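Local coordinates for protein undecaprenyl pyrophosphate synthase (Campylobacter jejuni, PDB 3UGS) that probably condenses isopentenyl diphosphate with an allylic pyrophosphate, in a magnesium-dependent reaction, to build long-chain cis-polyprenyl diphosphates such as undecaprenyl diphosphate, at residues D83-L86 / E87-K91. Sequence-based numbering, arbitrary orientation.
Sequences DEAL and EKFEK
Ala85 and Phe89 meet one turn apart in the C-terminal part of helix 68-88, an i to i+4 contact. The helix belongs to the parallel-sheet fold of the cis-prenyltransferases. The methyl of Ala85 makes a CH-pi contact over one face of the phenyl ring, with CB 3.8 Å from the Phe89 ring centroid and only 10° off the ring normal.

Followed outward, the Phe89 side chain begins with CB close to the carbonyl oxygen of Ala85. CG lies near both that oxygen and the Ala85 methyl, and CD2 touches Ala85 CA and CB. CD1, CE2 and CZ also lie under the methyl, CZ 4.2 Å from Ala85 CB. Beyond this contact, Phe89 reaches Val94 and Leu96 of strand 94-99 and Thr120 of helix 107-120, while Ala85 packs on Val116 of the same helix. The pair thus joins this part of the helix to strand 94-99 and helix 107-120.

On another side of the helix, Glu84 and Lys88 run side by side. Lys88 is extended beyond CG, whereas Glu84 bends at chi2 (-84°), bringing its carboxylate beside the lysine chain. The resulting salt bridge puts Glu84 OE1 3.0 Å from Lys88 NZ, although the position of that oxygen is less certain. With the same doubt about that oxygen, Glu87 OE1 is 3.8 Å from Glu84 OE1, a like-charge approach that Lys88 could partly offset.

Backbone bonds from Glu87 N to Asp83 O and from Lys88 N to Glu84 O are i to i+4 helical hydrogen bonds. In the following bond, Phe89 N approaches Ala85 O at 3.1 Å from above the carbonyl plane, 37° out of it.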
ATOM      1  N   ASP A  83     -15.700  24.935   7.173  1.00 42.32           N
ATOM      2  CA  ASP A  83     -16.268  26.298   6.999  1.00 44.07           C
ATOM      3  C   ASP A  83     -15.763  26.982   5.728  1.00 43.01           C
ATOM      4  O   ASP A  83     -16.534  27.475   4.916  1.00 46.92           O
ATOM      5  CB  ASP A  83     -15.969  27.180   8.205  1.00 47.47           C
ATOM      6  CG  ASP A  83     -16.746  26.747   9.472  1.00 53.64           C
ATOM      7  OD1 ASP A  83     -17.827  26.112   9.371  1.00 50.54           O
ATOM      8  OD2 ASP A  83     -16.254  27.065  10.575  1.00 54.99           O
ATOM      9  N   GLU A  84     -14.456  26.966   5.544  1.00 44.00           N
ATOM     10  CA  GLU A  84     -13.809  27.493   4.297  1.00 45.58           C
ATOM     11  C   GLU A  84     -14.454  26.874   3.071  1.00 43.34           C
ATOM     12  O   GLU A  84     -14.777  27.537   2.095  1.00 44.32           O
ATOM     13  CB  GLU A  84     -12.300  27.217   4.221  1.00 47.02           C
ATOM     14  CG  GLU A  84     -11.442  28.249   4.931  1.00 52.11           C
ATOM     15  CD  GLU A  84     -11.147  29.481   4.087  1.00 60.45           C
ATOM     16  OE1 GLU A  84     -11.449  29.471   2.872  1.00 62.18           O
ATOM     17  OE2 GLU A  84     -10.605  30.466   4.651  1.00 68.53           O
ATOM     18  N   ALA A  85     -14.651  25.576   3.170  1.00 41.18           N
ATOM     19  CA  ALA A  85     -15.240  24.784   2.058  1.00 41.45           C
ATOM     20  C   ALA A  85     -16.719  25.124   1.855  1.00 39.60           C
ATOM     21  O   ALA A  85     -17.224  25.155   0.751  1.00 40.37           O
ATOM     22  CB  ALA A  85     -15.041  23.279   2.278  1.00 36.48           C
ATOM     23  N   LEU A  86     -17.410  25.393   2.947  1.00 42.32           N
ATOM     24  CA  LEU A  86     -18.821  25.855   2.863  1.00 43.83           C
ATOM     25  C   LEU A  86     -18.861  27.210   2.171  1.00 44.33           C
ATOM     26  O   LEU A  86     -19.807  27.548   1.475  1.00 45.57           O
ATOM     27  CB  LEU A  86     -19.486  26.015   4.234  1.00 42.48           C
ATOM     28  CG  LEU A  86     -20.355  24.816   4.616  1.00 43.62           C
ATOM     29  CD1 LEU A  86     -20.653  24.903   6.118  1.00 44.34           C
ATOM     30  CD2 LEU A  86     -21.607  24.709   3.746  1.00 39.17           C
ATOM     31  N   GLU A  87     -17.806  27.964   2.406  1.00 41.34           N
ATOM     32  CA  GLU A  87     -17.668  29.322   1.845  1.00 48.18           C
ATOM     33  C   GLU A  87     -17.240  29.325   0.370  1.00 48.60           C
ATOM     34  O   GLU A  87     -17.896  29.873  -0.521  1.00 48.45           O
ATOM     35  CB  GLU A  87     -16.662  30.151   2.659  1.00 49.06           C
ATOM     36  CG  GLU A  87     -16.112  31.372   1.922  1.00 52.42           C
ATOM     37  CD  GLU A  87     -15.377  32.348   2.832  1.00 56.47           C
ATOM     38  OE1 GLU A  87     -14.213  32.055   3.227  1.00 61.49           O
ATOM     39  OE2 GLU A  87     -15.964  33.413   3.144  1.00 60.75           O
ATOM     40  N   LYS A  88     -16.111  28.682   0.163  1.00 47.49           N
ATOM     41  CA  LYS A  88     -15.327  28.795  -1.100  1.00 47.58           C
ATOM     42  C   LYS A  88     -15.528  27.709  -2.139  1.00 46.03           C
ATOM     43  O   LYS A  88     -15.161  27.902  -3.271  1.00 51.10           O
ATOM     44  CB  LYS A  88     -13.829  28.883  -0.799  1.00 51.43           C
ATOM     45  CG  LYS A  88     -13.428  30.182  -0.094  1.00 55.95           C
ATOM     46  CD  LYS A  88     -11.944  30.250   0.234  1.00 61.79           C
ATOM     47  CE  LYS A  88     -11.584  31.560   0.938  1.00 63.93           C
ATOM     48  NZ  LYS A  88     -10.130  31.610   1.273  1.00 62.67           N
ATOM     49  N   PHE A  89     -16.142  26.592  -1.775  1.00 43.73           N
ATOM     50  CA  PHE A  89     -16.134  25.385  -2.670  1.00 40.96           C
ATOM     51  C   PHE A  89     -17.036  25.449  -3.896  1.00 41.66           C
ATOM     52  O   PHE A  89     -16.579  25.249  -5.019  1.00 41.59           O
ATOM     53  CB  PHE A  89     -16.397  24.080  -1.924  1.00 39.66           C
ATOM     54  CG  PHE A  89     -15.146  23.303  -1.596  1.00 38.87           C
ATOM     55  CD1 PHE A  89     -15.166  21.909  -1.563  1.00 39.62           C
ATOM     56  CD2 PHE A  89     -13.963  23.951  -1.302  1.00 37.40           C
ATOM     57  CE1 PHE A  89     -14.024  21.193  -1.265  1.00 37.48           C
ATOM     58  CE2 PHE A  89     -12.819  23.236  -1.001  1.00 37.95           C
ATOM     59  CZ  PHE A  89     -12.853  21.856  -0.977  1.00 37.03           C
ATOM     60  N   GLU A  90     -18.314  25.694  -3.683  1.00 44.04           N
ATOM     61  CA  GLU A  90     -19.305  25.549  -4.789  1.00 47.01           C
ATOM     62  C   GLU A  90     -19.204  26.638  -5.819  1.00 44.76           C
ATOM     63  O   GLU A  90     -19.583  26.446  -6.966  1.00 42.70           O
ATOM     64  CB  GLU A  90     -20.753  25.428  -4.314  1.00 50.05           C
ATOM     65  CG  GLU A  90     -21.562  26.712  -4.365  1.00 52.96           C
ATOM     66  CD  GLU A  90     -22.817  26.591  -5.222  1.00 56.72           C
ATOM     67  OE1 GLU A  90     -23.839  26.047  -4.718  1.00 56.38           O
ATOM     68  OE2 GLU A  90     -22.782  27.069  -6.389  1.00 54.45           O
ATOM     69  N   LYS A  91     -18.666  27.763  -5.387  1.00 46.98           N
ATOM     70  CA  LYS A  91     -18.508  28.945  -6.269  1.00 50.45           C
ATOM     71  C   LYS A  91     -17.252  28.791  -7.136  1.00 52.33           C
ATOM     72  O   LYS A  91     -17.027  29.521  -8.095  1.00 50.78           O
ATOM     73  CB  LYS A  91     -18.458  30.245  -5.470  1.00 52.33           C
ATOM     74  CG  LYS A  91     -17.077  30.597  -4.962  1.00 56.22           C
ATOM     75  CD  LYS A  91     -17.119  31.497  -3.737  1.00 60.78           C
ATOM     76  CE  LYS A  91     -17.368  32.944  -4.137  1.00 62.63           C
ATOM     77  NZ  LYS A  91     -17.501  33.835  -2.950  1.00 66.99           N
TER